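Local structure of cyclohexadienyl dehydratase (Synthetic construct, 5JOS) at residues D49-K54 and E238-K243; T69-L74 and G88-T93; S76-D81 and K98-S103; K54-S59 and F83-G88. The protein probably catalyses the dehydration of prephenate and of L-arogenate in phenylalanine biosynthesis, using a fold shared with periplasmic solute-binding proteins. All blocks are in the same frame, centred on the assembly; numbering follows the deposited sequence.

Interaction 1: D49-K54 and E238-K243; sequences DIDVAK and EKLYEK
The helical turns bearing Asp-51 and Val-52 run nearly antiparallel to those bearing Leu-240 and Lys-243, with an angle of 153° between the segment axes, and at a closest approach of 11.2 Å the two helices are bridged by side chains alone. Lys-243 supplies the polar half of the contact. Its CG lies anti to the backbone N (chi1 176°) and the rest of the chain is fully extended, which carries the amine across the gap to meet the carboxylate coming from the opposite direction. Lys-243 NZ donates to Asp-51 OD2 at 3.1 Å, entering on the syn lone pair, the side of the other oxygen, in a salt bridge that favours one oxygen, since OD1 of Asp-51 stays 4.1 Å from that NZ. The same OD2 also accepts from the indole NE1 of Trp-244, so two donors from one helix grip a single atom. Leu-240 makes the apolar half with both of its branches. Its CD1 packs on Val-52 CG2 at 3.6 Å, while CD2 slides alongside the aspartate and comes within 4.0 Å of Asp-51 CB. On the neighbouring turn, Phe-48 of helix 48-60 also touches Leu-240. An alanine in place of Asp-51 would probably leave the Lys-243 amine without its counter-charge and Trp-244 NE1 without its acceptor. The C-terminal helix 236-245 is thus joined to helix 48-60 by buried hydrocarbon on one side and a charge pair nearer solvent on the other, and the two donors on OD2 are likely to favour the ionised carboxylate.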
loop_
_atom_site.group_PDB
_atom_site.type_symbol
_atom_site.label_atom_id
_atom_site.label_comp_id
_atom_site.label_asym_id
_atom_site.label_seq_id
_atom_site.Cartn_x
_atom_site.Cartn_y
_atom_site.Cartn_z
ATOM N N ASP A 49 0.731 -7.817 4.860
ATOM C CA ASP A 49 2.076 -8.230 4.559
ATOM C C ASP A 49 2.604 -9.394 5.425
ATOM O O ASP A 49 3.684 -9.952 5.104
ATOM C CB ASP A 49 3.028 -7.071 4.604
ATOM C CG ASP A 49 2.891 -6.179 3.396
ATOM O OD1 ASP A 49 2.646 -6.678 2.263
ATOM O OD2 ASP A 49 3.079 -4.943 3.555
ATOM N N ILE A 50 1.828 -9.776 6.444
ATOM C CA ILE A 50 2.118 -10.949 7.236
ATOM C C ILE A 50 1.699 -12.103 6.410
ATOM O O ILE A 50 2.472 -13.074 6.319
ATOM C CB ILE A 50 1.419 -10.932 8.568
ATOM C CG1 ILE A 50 1.753 -9.681 9.341
ATOM C CG2 ILE A 50 1.672 -12.208 9.395
ATOM C CD1 ILE A 50 3.200 -9.448 9.680
ATOM N N ASP A 51 0.519 -11.995 5.771
ATOM C CA ASP A 51 0.118 -12.987 4.833
ATOM C C ASP A 51 1.163 -13.100 3.685
ATOM O O ASP A 51 1.482 -14.202 3.202
ATOM C CB ASP A 51 -1.230 -12.655 4.218
ATOM C CG ASP A 51 -2.375 -12.877 5.130
ATOM O OD1 ASP A 51 -2.177 -13.306 6.286
ATOM O OD2 ASP A 51 -3.533 -12.716 4.642
ATOM N N VAL A 52 1.584 -11.982 3.116
ATOM C CA VAL A 52 2.532 -12.034 1.960
ATOM C C VAL A 52 3.875 -12.649 2.408
ATOM O O VAL A 52 4.442 -13.459 1.736
ATOM C CB VAL A 52 2.821 -10.606 1.453
ATOM C CG1 VAL A 52 3.858 -10.566 0.372
ATOM C CG2 VAL A 52 1.580 -9.935 0.918
ATOM N N ALA A 53 4.362 -12.250 3.573
ATOM C CA ALA A 53 5.590 -12.785 4.094
ATOM C C ALA A 53 5.567 -14.295 4.137
ATOM O O ALA A 53 6.531 -14.928 3.786
ATOM C CB ALA A 53 5.853 -12.260 5.480
ATOM N N LYS A 54 4.456 -14.879 4.585
ATOM C CA LYS A 54 4.361 -16.298 4.671
ATOM C C LYS A 54 4.384 -16.918 3.341
ATOM O O LYS A 54 4.921 -17.964 3.140
ATOM C CB LYS A 54 3.063 -16.720 5.345
ATOM C CG LYS A 54 3.171 -16.332 6.781
ATOM C CD LYS A 54 1.868 -16.602 7.502
ATOM C CE LYS A 54 2.151 -16.319 8.966
ATOM N NZ LYS A 54 0.850 -16.340 9.683
ATOM N N GLU A 238 -5.029 -9.557 -5.722
ATOM C CA GLU A 238 -6.426 -9.161 -5.776
ATOM C C GLU A 238 -7.164 -9.647 -4.519
ATOM O O GLU A 238 -7.926 -8.911 -3.936
ATOM C CB GLU A 238 -7.135 -9.766 -6.984
ATOM C CG GLU A 238 -6.880 -9.031 -8.252
ATOM C CD GLU A 238 -7.360 -9.806 -9.468
ATOM O OE1 GLU A 238 -6.659 -9.723 -10.505
ATOM O OE2 GLU A 238 -8.404 -10.517 -9.388
ATOM N N LYS A 239 -6.927 -10.900 -4.129
ATOM C CA LYS A 239 -7.626 -11.506 -2.980
ATOM C C LYS A 239 -7.192 -10.819 -1.695
ATOM O O LYS A 239 -7.972 -10.570 -0.815
ATOM C CB LYS A 239 -7.304 -12.996 -2.868
ATOM C CG LYS A 239 -8.361 -13.850 -3.488
ATOM C CD LYS A 239 -8.149 -14.047 -4.974
ATOM C CE LYS A 239 -8.370 -15.513 -5.325
ATOM N NZ LYS A 239 -7.938 -15.827 -6.719
ATOM N N LEU A 240 -5.937 -10.478 -1.619
ATOM C CA LEU A 240 -5.442 -9.728 -0.496
ATOM C C LEU A 240 -6.035 -8.337 -0.390
ATOM O O LEU A 240 -6.339 -7.856 0.715
ATOM C CB LEU A 240 -3.924 -9.598 -0.593
ATOM C CG LEU A 240 -3.127 -10.886 -0.373
ATOM C CD1 LEU A 240 -1.631 -10.568 -0.597
ATOM C CD2 LEU A 240 -3.348 -11.324 1.052
ATOM N N TYR A 241 -6.150 -7.647 -1.523
ATOM C CA TYR A 241 -6.826 -6.330 -1.532
ATOM C C TYR A 241 -8.241 -6.475 -1.024
ATOM O O TYR A 241 -8.760 -5.708 -0.198
ATOM C CB TYR A 241 -6.899 -5.772 -2.953
ATOM C CG TYR A 241 -5.683 -4.964 -3.394
ATOM C CD1 TYR A 241 -4.412 -5.404 -3.128
ATOM C CD2 TYR A 241 -5.826 -3.765 -4.130
ATOM C CE1 TYR A 241 -3.298 -4.706 -3.541
ATOM C CE2 TYR A 241 -4.690 -3.043 -4.548
ATOM C CZ TYR A 241 -3.450 -3.550 -4.270
ATOM O OH TYR A 241 -2.293 -2.884 -4.643
ATOM N N GLU A 242 -8.888 -7.505 -1.497
ATOM C CA GLU A 242 -10.226 -7.705 -1.078
ATOM C C GLU A 242 -10.329 -7.978 0.441
ATOM O O GLU A 242 -11.094 -7.320 1.171
ATOM C CB GLU A 242 -10.743 -8.841 -1.906
ATOM C CG GLU A 242 -12.106 -9.270 -1.596
ATOM C CD GLU A 242 -12.465 -10.319 -2.609
ATOM O OE1 GLU A 242 -12.585 -11.487 -2.225
ATOM O OE2 GLU A 242 -12.489 -9.979 -3.812
ATOM N N LYS A 243 -9.570 -8.964 0.886
ATOM C CA LYS A 243 -9.563 -9.388 2.274
ATOM C C LYS A 243 -9.171 -8.230 3.231
ATOM O O LYS A 243 -9.854 -7.972 4.215
ATOM C CB LYS A 243 -8.589 -10.548 2.439
ATOM C CG LYS A 243 -8.422 -11.027 3.865
ATOM C CD LYS A 243 -7.429 -12.184 4.004
ATOM C CE LYS A 243 -7.354 -12.555 5.483
ATOM N NZ LYS A 243 -6.234 -13.509 5.831
#

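Interaction 2: T69-L74 and G88-T93; sequences TTWPTL and GGVTVT
At the edge of the Trp-71 indole, near the ring plane, sits the carbonyl oxygen of Gly-88, 3.7 Å from CH2, while Val-90 CG2 approaches the same six-membered ring obliquely. In this periplasmic binding protein fold the 69-74 segment is the loop leading from strand 63-68 into helix 74-79, which Leu-74 begins, and the 88-93 segment follows strand 85-86 of the parallel sheet; loops at this end of the strands commonly border the ligand cleft in the family. The indole reaches across because CG stands anti to the carbonyl carbon, beside the backbone N (chi1 -62°), which sends the benzo ring out toward the glycine turn. Its CZ2 also lies near Gly-88 O, so the aromatic C-H edge, rather than the pyrrole N-H, meets the oxygen. That N-H is occupied elsewhere, donating from NE1 to Asp-32 OD1. Thr-30 and Tyr-33 also touch the indole, and Arg-96 contacts both Trp-71 and Val-90.

Val-90 serves two partners through one methyl. Its CG2 is 4.5 Å from Trp-71 CZ3 and equally far from CD2 of Leu-74, long van der Waals contacts through which this one methyl touches both side chains of the 69-74 segment. Gly-89 precedes this valine with a positive phi of 50°, a conformation that favours glycine. The tryptophan itself rides on a tight turn in which Thr-73 N donates to Thr-70 O at 3.0 Å. The two threonine hydroxyls also meet across that turn, Thr-70 OG1 lying 2.8 Å from Thr-73 OG1 in a hydrogen bond in which either could be the donor, and Thr-73 OG1 is bonded also to Asp-77 OD2.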
loop_
_atom_site.group_PDB
_atom_site.type_symbol
_atom_site.label_atom_id
_atom_site.label_comp_id
_atom_site.label_asym_id
_atom_site.label_seq_id
_atom_site.Cartn_x
_atom_site.Cartn_y
_atom_site.Cartn_z
ATOM N N THR A 69 10.817 -4.748 14.519
ATOM C CA THR A 69 11.591 -3.544 14.344
ATOM C C THR A 69 10.597 -2.381 14.588
ATOM O O THR A 69 9.384 -2.616 14.814
ATOM C CB THR A 69 12.279 -3.527 12.950
ATOM O OG1 THR A 69 13.225 -2.452 12.826
ATOM C CG2 THR A 69 11.307 -3.359 11.905
ATOM N N THR A 70 11.100 -1.157 14.543
ATOM C CA THR A 70 10.283 0.029 14.793
ATOM C C THR A 70 10.626 1.056 13.719
ATOM O O THR A 70 11.699 0.984 13.071
ATOM C CB THR A 70 10.628 0.689 16.144
ATOM O OG1 THR A 70 11.912 1.279 16.021
ATOM C CG2 THR A 70 10.668 -0.331 17.348
ATOM N N TRP A 71 9.774 2.062 13.555
ATOM C CA TRP A 71 10.035 3.010 12.485
ATOM C C TRP A 71 11.362 3.754 12.662
ATOM O O TRP A 71 12.037 3.944 11.677
ATOM C CB TRP A 71 8.827 3.955 12.232
ATOM C CG TRP A 71 7.622 3.140 11.799
ATOM C CD1 TRP A 71 6.616 2.666 12.615
ATOM C CD2 TRP A 71 7.394 2.589 10.529
ATOM N NE1 TRP A 71 5.771 1.900 11.890
ATOM C CE2 TRP A 71 6.222 1.816 10.614
ATOM C CE3 TRP A 71 8.051 2.680 9.300
ATOM C CZ2 TRP A 71 5.719 1.137 9.556
ATOM C CZ3 TRP A 71 7.572 1.974 8.280
ATOM C CH2 TRP A 71 6.390 1.220 8.394
ATOM N N PRO A 72 11.740 4.110 13.894
ATOM C CA PRO A 72 12.979 4.768 14.200
ATOM C C PRO A 72 14.199 3.895 13.987
ATOM O O PRO A 72 15.230 4.406 13.787
ATOM C CB PRO A 72 12.868 5.054 15.723
ATOM C CG PRO A 72 11.397 5.232 15.910
ATOM C CD PRO A 72 10.861 4.109 15.091
ATOM N N THR A 73 14.091 2.589 14.018
ATOM C CA THR A 73 15.285 1.761 13.820
ATOM C C THR A 73 15.200 0.910 12.574
ATOM O O THR A 73 16.025 0.033 12.357
ATOM C CB THR A 73 15.423 0.791 14.995
ATOM O OG1 THR A 73 14.222 0.045 15.085
ATOM C CG2 THR A 73 15.679 1.553 16.293
ATOM N N LEU A 74 14.204 1.143 11.744
ATOM C CA LEU A 74 13.996 0.273 10.595
ATOM C C LEU A 74 15.229 0.229 9.699
ATOM O O LEU A 74 15.629 -0.830 9.190
ATOM C CB LEU A 74 12.889 0.848 9.770
ATOM C CG LEU A 74 12.466 0.146 8.501
ATOM C CD1 LEU A 74 11.887 -1.238 8.839
ATOM C CD2 LEU A 74 11.426 0.958 7.726
ATOM N N GLY A 88 5.925 -4.721 5.515
ATOM C CA GLY A 88 5.103 -4.014 6.494
ATOM C C GLY A 88 4.584 -2.633 6.102
ATOM O O GLY A 88 4.706 -1.689 6.901
ATOM N N GLY A 89 3.926 -2.598 4.967
ATOM C CA GLY A 89 3.455 -1.361 4.309
ATOM C C GLY A 89 4.477 -0.264 4.135
ATOM O O GLY A 89 4.145 0.914 4.254
ATOM N N VAL A 90 5.728 -0.608 3.840
ATOM C CA VAL A 90 6.760 0.422 3.761
ATOM C C VAL A 90 6.568 1.211 2.502
ATOM O O VAL A 90 6.692 0.697 1.405
ATOM C CB VAL A 90 8.173 -0.173 3.772
ATOM C CG1 VAL A 90 9.221 0.882 3.770
ATOM C CG2 VAL A 90 8.380 -0.997 5.067
ATOM N N THR A 91 6.395 2.502 2.668
ATOM C CA THR A 91 6.350 3.377 1.500
ATOM C C THR A 91 7.780 3.625 0.977
ATOM O O THR A 91 8.695 3.838 1.763
ATOM C CB THR A 91 5.783 4.752 1.889
ATOM O OG1 THR A 91 4.449 4.580 2.400
ATOM C CG2 THR A 91 5.718 5.648 0.733
ATOM N N VAL A 92 7.918 3.623 -0.331
ATOM C CA VAL A 92 9.164 3.899 -1.011
ATOM C C VAL A 92 9.429 5.385 -0.961
ATOM O O VAL A 92 8.717 6.125 -1.563
ATOM C CB VAL A 92 9.093 3.495 -2.467
ATOM C CG1 VAL A 92 10.437 3.748 -3.151
ATOM C CG2 VAL A 92 8.771 2.039 -2.611
ATOM N N THR A 93 10.376 5.809 -0.165
ATOM C CA THR A 93 10.743 7.216 -0.066
ATOM C C THR A 93 12.209 7.390 -0.494
ATOM O O THR A 93 13.019 6.439 -0.364
ATOM C CB THR A 93 10.600 7.717 1.384
ATOM O OG1 THR A 93 11.508 7.022 2.231
ATOM C CG2 THR A 93 9.170 7.486 1.980
#

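Interaction 3: S76-D81 and K98-S103; sequences SDLQAD and KKADFS
Leu-78 and Ala-100 form the apolar part of this contact, with the leucine CD2 methyl set against the alanine CB at 3.6 Å. The reach of Leu-78 follows from its first torsion: with CG anti to the backbone N (chi1 179°), the branch stretches straight out from the helix toward the 98-103 segment. Both residues are buried, and both also touch Met-212 of strand 205-213, while Phe-83 and Pro-214 close around the leucine. The methyl of Ala-100 therefore meets Leu-78 within a larger hydrophobic patch.

Closer to solvent, the contact is of mixed character. The aliphatic part of Gln-79 lies across the start of Lys-99, its CG 4.2 Å from the Lys-99 backbone O. The two side chains are contiguous only at this base, because the lysine chain then bends and carries its amine away. This outer layer is held by van der Waals contact at the solvent-facing margin of the contact.

Backbone hydrogen bonds make the third group, and they finish the helix. Ala-80 N donates to Ser-76 O at 2.9 Å, and Asp-81 N to Leu-78 O at 3.1 Å, with Asp-81 at a positive phi of 58°. The Asp-81 carboxylate is paired with Arg-26 by a salt bridge. On the facing segment, Asp-101 and Ser-103 bond through their backbones to Met-213 and Tyr-211. The arrangement is that of a helix closed by a Schellman motif, with Asp-81 as its C-prime residue, packed beside an edge strand of the antiparallel sheet 101-102, 205-213 and 107-109.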
loop_
_atom_site.group_PDB
_atom_site.type_symbol
_atom_site.label_atom_id
_atom_site.label_comp_id
_atom_site.label_asym_id
_atom_site.label_seq_id
_atom_site.Cartn_x
_atom_site.Cartn_y
_atom_site.Cartn_z
ATOM N N SER A 76 18.390 1.271 10.308
ATOM C CA SER A 76 19.665 0.789 10.879
ATOM C C SER A 76 19.594 -0.711 11.153
ATOM O O SER A 76 20.577 -1.398 10.916
ATOM C CB SER A 76 20.113 1.598 12.118
ATOM O OG SER A 76 19.094 1.503 13.050
ATOM N N ASP A 77 18.449 -1.234 11.608
ATOM C CA ASP A 77 18.271 -2.682 11.715
ATOM C C ASP A 77 18.509 -3.372 10.385
ATOM O O ASP A 77 19.234 -4.369 10.277
ATOM C CB ASP A 77 16.880 -3.065 12.206
ATOM C CG ASP A 77 16.694 -2.742 13.649
ATOM O OD1 ASP A 77 17.685 -2.364 14.301
ATOM O OD2 ASP A 77 15.552 -2.753 14.119
ATOM N N LEU A 78 17.934 -2.815 9.337
ATOM C CA LEU A 78 18.144 -3.409 8.029
ATOM C C LEU A 78 19.632 -3.395 7.679
ATOM O O LEU A 78 20.176 -4.383 7.213
ATOM C CB LEU A 78 17.369 -2.647 6.965
ATOM C CG LEU A 78 17.540 -3.199 5.530
ATOM C CD1 LEU A 78 16.993 -4.601 5.471
ATOM C CD2 LEU A 78 16.863 -2.388 4.456
ATOM N N GLN A 79 20.319 -2.275 7.896
ATOM C CA GLN A 79 21.724 -2.235 7.517
ATOM C C GLN A 79 22.643 -3.132 8.349
ATOM O O GLN A 79 23.723 -3.485 7.878
ATOM C CB GLN A 79 22.254 -0.833 7.616
ATOM C CG GLN A 79 21.847 -0.013 6.425
ATOM C CD GLN A 79 22.154 1.439 6.671
ATOM O OE1 GLN A 79 21.284 2.184 7.100
ATOM N NE2 GLN A 79 23.409 1.832 6.477
ATOM N N ALA A 80 22.251 -3.379 9.602
ATOM C CA ALA A 80 22.946 -4.208 10.521
ATOM C C ALA A 80 22.489 -5.673 10.393
ATOM O O ALA A 80 22.809 -6.490 11.233
ATOM C CB ALA A 80 22.725 -3.732 11.933
ATOM N N ASP A 81 21.818 -6.010 9.316
ATOM C CA ASP A 81 21.512 -7.395 8.985
ATOM C C ASP A 81 20.681 -8.141 10.121
ATOM O O ASP A 81 20.884 -9.350 10.389
ATOM C CB ASP A 81 22.857 -8.105 8.634
ATOM C CG ASP A 81 22.666 -9.471 8.053
ATOM O OD1 ASP A 81 21.625 -9.770 7.393
ATOM O OD2 ASP A 81 23.551 -10.278 8.318
ATOM N N LYS A 98 17.942 5.580 -0.351
ATOM C CA LYS A 98 19.352 5.844 -0.225
ATOM C C LYS A 98 20.101 4.749 0.492
ATOM O O LYS A 98 21.286 4.571 0.296
ATOM C CB LYS A 98 19.580 7.158 0.529
ATOM C CG LYS A 98 19.505 8.340 -0.412
ATOM C CD LYS A 98 19.403 9.663 0.324
ATOM C CE LYS A 98 20.584 9.901 1.243
ATOM N NZ LYS A 98 20.714 11.362 1.555
ATOM N N LYS A 99 19.438 4.043 1.359
ATOM C CA LYS A 99 20.123 3.121 2.214
ATOM C C LYS A 99 19.612 1.728 2.011
ATOM O O LYS A 99 20.039 0.873 2.768
ATOM C CB LYS A 99 19.882 3.486 3.686
ATOM C CG LYS A 99 20.220 4.950 4.065
ATOM C CD LYS A 99 19.076 5.504 4.923
ATOM C CE LYS A 99 19.137 7.007 5.189
ATOM N NZ LYS A 99 20.250 7.260 6.133
ATOM N N ALA A 100 18.690 1.505 1.066
ATOM C CA ALA A 100 18.059 0.172 0.884
ATOM C C ALA A 100 17.592 0.001 -0.539
ATOM O O ALA A 100 17.475 0.970 -1.271
ATOM C CB ALA A 100 16.893 -0.001 1.810
ATOM N N ASP A 101 17.431 -1.229 -0.980
ATOM C CA ASP A 101 16.847 -1.480 -2.272
ATOM C C ASP A 101 15.335 -1.825 -2.010
ATOM O O ASP A 101 14.971 -2.486 -1.047
ATOM C CB ASP A 101 17.487 -2.710 -2.931
ATOM C CG ASP A 101 18.846 -2.460 -3.620
ATOM O OD1 ASP A 101 19.079 -1.319 -4.081
ATOM O OD2 ASP A 101 19.661 -3.454 -3.704
ATOM N N PHE A 102 14.470 -1.444 -2.916
ATOM C CA PHE A 102 13.067 -1.823 -2.866
ATOM C C PHE A 102 12.702 -2.761 -4.024
ATOM O O PHE A 102 13.157 -2.555 -5.135
ATOM C CB PHE A 102 12.239 -0.555 -2.956
ATOM C CG PHE A 102 12.072 0.149 -1.646
ATOM C CD1 PHE A 102 11.040 -0.174 -0.820
ATOM C CD2 PHE A 102 12.887 1.179 -1.303
ATOM C CE1 PHE A 102 10.804 0.493 0.347
ATOM C CE2 PHE A 102 12.691 1.855 -0.098
ATOM C CZ PHE A 102 11.652 1.520 0.716
ATOM N N SER A 103 11.883 -3.760 -3.736
ATOM C CA SER A 103 11.130 -4.471 -4.735
ATOM C C SER A 103 10.337 -3.544 -5.615
ATOM O O SER A 103 10.064 -2.444 -5.250
ATOM C CB SER A 103 10.142 -5.424 -4.050
ATOM O OG SER A 103 9.011 -4.830 -3.502
#

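Interaction 4: K54-S59 and F83-G88; sequences KSLAKS and FDIAMG
One methyl of Leu-56 meets two residues of the facing strand region: its CD2 is 4.1 Å from Ile-85 CD1 and the same distance from Met-87 CE. The leucine and isoleucine reach toward each other tip to tip, whereas the methionine comes across the leucine, its SD also close to that CD2. Two torsions set this up. Leu-56 projects from its helix with CG anti to the backbone N (chi1 180°), and the Met-87 chain, extended as far as SD, bends there (chi3 84°) and brings the terminal methyl round to the helix.

Beyond this shell, Trp-227 of helix 218-233 and Leu-25 of strand 24-29 cover Leu-56, and Tyr-211 lies against both Ile-85 and Met-87. Ile-85 and Met-87, two apart in an extended chain, point to the same side, and both bond through their backbones to Gly-28. Further out, the Asp-84 carboxylate is held in salt bridges by Arg-15, Arg-22 and Arg-26. Helix 48-60 thus packs on the parallel strands 63-68, 24-29 and 85-86, the alpha/beta layering of a periplasmic binding protein lobe.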
loop_
_atom_site.group_PDB
_atom_site.type_symbol
_atom_site.label_atom_id
_atom_site.label_comp_id
_atom_site.label_asym_id
_atom_site.label_seq_id
_atom_site.Cartn_x
_atom_site.Cartn_y
_atom_site.Cartn_z
ATOM N N LYS A 54 4.456 -14.879 4.585
ATOM C CA LYS A 54 4.361 -16.298 4.671
ATOM C C LYS A 54 4.384 -16.918 3.341
ATOM O O LYS A 54 4.921 -17.964 3.140
ATOM C CB LYS A 54 3.063 -16.720 5.345
ATOM C CG LYS A 54 3.171 -16.332 6.781
ATOM C CD LYS A 54 1.868 -16.602 7.502
ATOM C CE LYS A 54 2.151 -16.319 8.966
ATOM N NZ LYS A 54 0.850 -16.340 9.683
ATOM N N SER A 55 3.754 -16.288 2.406
ATOM C CA SER A 55 3.773 -16.844 1.065
ATOM C C SER A 55 5.191 -16.696 0.390
ATOM O O SER A 55 5.658 -17.603 -0.291
ATOM C CB SER A 55 2.594 -16.172 0.353
ATOM O OG SER A 55 2.746 -16.387 -0.992
ATOM N N LEU A 56 5.945 -15.635 0.683
ATOM C CA LEU A 56 7.315 -15.590 0.192
ATOM C C LEU A 56 8.173 -16.719 0.780
ATOM O O LEU A 56 8.858 -17.416 0.059
ATOM C CB LEU A 56 7.962 -14.251 0.481
ATOM C CG LEU A 56 9.415 -14.031 0.039
ATOM C CD1 LEU A 56 9.570 -14.342 -1.441
ATOM C CD2 LEU A 56 9.845 -12.568 0.289
ATOM N N ALA A 57 8.117 -16.927 2.093
ATOM C CA ALA A 57 8.868 -18.020 2.736
ATOM C C ALA A 57 8.545 -19.360 2.111
ATOM O O ALA A 57 9.437 -20.165 1.846
ATOM C CB ALA A 57 8.621 -18.078 4.247
ATOM N N LYS A 58 7.276 -19.561 1.829
ATOM C CA LYS A 58 6.837 -20.819 1.323
ATOM C C LYS A 58 7.363 -20.943 -0.105
ATOM O O LYS A 58 7.801 -21.974 -0.514
ATOM C CB LYS A 58 5.312 -20.842 1.396
ATOM C CG LYS A 58 4.625 -22.065 0.813
ATOM C CD LYS A 58 3.097 -21.924 0.946
ATOM C CE LYS A 58 2.350 -23.272 0.822
ATOM N NZ LYS A 58 1.925 -23.598 -0.577
ATOM N N SER A 59 7.339 -19.879 -0.876
ATOM C CA SER A 59 7.899 -19.976 -2.211
ATOM C C SER A 59 9.401 -20.426 -2.167
ATOM O O SER A 59 9.853 -21.160 -2.929
ATOM C CB SER A 59 7.874 -18.597 -2.813
ATOM O OG SER A 59 8.438 -18.631 -4.092
ATOM N N PHE A 83 17.499 -8.667 9.744
ATOM C CA PHE A 83 16.489 -9.425 9.023
ATOM C C PHE A 83 16.810 -9.337 7.558
ATOM O O PHE A 83 17.638 -8.534 7.185
ATOM C CB PHE A 83 15.054 -8.957 9.327
ATOM C CG PHE A 83 14.897 -7.443 9.401
ATOM C CD1 PHE A 83 14.892 -6.695 8.259
ATOM C CD2 PHE A 83 14.816 -6.814 10.621
ATOM C CE1 PHE A 83 14.726 -5.309 8.322
ATOM C CE2 PHE A 83 14.630 -5.450 10.711
ATOM C CZ PHE A 83 14.606 -4.697 9.559
ATOM N N ASP A 84 16.175 -10.146 6.731
ATOM C CA ASP A 84 16.555 -10.231 5.317
ATOM C C ASP A 84 15.747 -9.276 4.466
ATOM O O ASP A 84 16.160 -8.875 3.376
ATOM C CB ASP A 84 16.265 -11.647 4.832
ATOM C CG ASP A 84 17.082 -12.713 5.595
ATOM O OD1 ASP A 84 18.299 -12.569 5.607
ATOM O OD2 ASP A 84 16.510 -13.606 6.238
ATOM N N ILE A 85 14.554 -8.913 4.953
ATOM C CA ILE A 85 13.665 -8.111 4.174
ATOM C C ILE A 85 12.671 -7.496 5.159
ATOM O O ILE A 85 12.232 -8.139 6.180
ATOM C CB ILE A 85 12.971 -8.956 3.140
ATOM C CG1 ILE A 85 12.029 -8.147 2.249
ATOM C CG2 ILE A 85 12.133 -10.045 3.802
ATOM C CD1 ILE A 85 11.594 -8.933 0.979
ATOM N N ALA A 86 12.307 -6.248 4.866
ATOM C CA ALA A 86 11.266 -5.562 5.621
ATOM C C ALA A 86 9.936 -5.596 4.888
ATOM O O ALA A 86 9.868 -5.122 3.761
ATOM C CB ALA A 86 11.693 -4.173 5.911
ATOM N N MET A 87 8.883 -6.134 5.532
ATOM C CA MET A 87 7.607 -6.313 4.884
ATOM C C MET A 87 6.589 -5.830 5.877
ATOM O O MET A 87 6.393 -6.448 6.970
ATOM C CB MET A 87 7.362 -7.792 4.594
ATOM C CG MET A 87 8.391 -8.355 3.621
ATOM S SD MET A 87 8.258 -10.040 3.239
ATOM C CE MET A 87 7.042 -10.045 1.952
ATOM N N GLY A 88 5.925 -4.721 5.515
ATOM C CA GLY A 88 5.103 -4.014 6.494
ATOM C C GLY A 88 4.584 -2.633 6.102
ATOM O O GLY A 88 4.706 -1.689 6.901
#

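Overall arrangement
The four contacts form a connected series within one lobe and its C-terminal helix. Interactions 1 and 4 share Lys-54 on helix 48-60, with Val-52 CG1 3.6 Å from Met-87 CE. Interactions 2 and 4 share Gly-88, and Asp-49 OD2 reaches Gly-89 N at 2.9 Å to join interaction 1 to interaction 2. Thr-69 OG1 meets Asp-77 OD2 at 2.7 Å between interactions 2 and 3, while Phe-83 packs on Asp-77 and Leu-78, joining interaction 4 to interaction 3. Interactions 1 and 3 lie farthest apart, centres about 23 Å. The loops of interaction 2 probably border the ligand cleft, as in family members; the sodium residues Ala-189, His-192 and Leu-195 belong to none of these contacts.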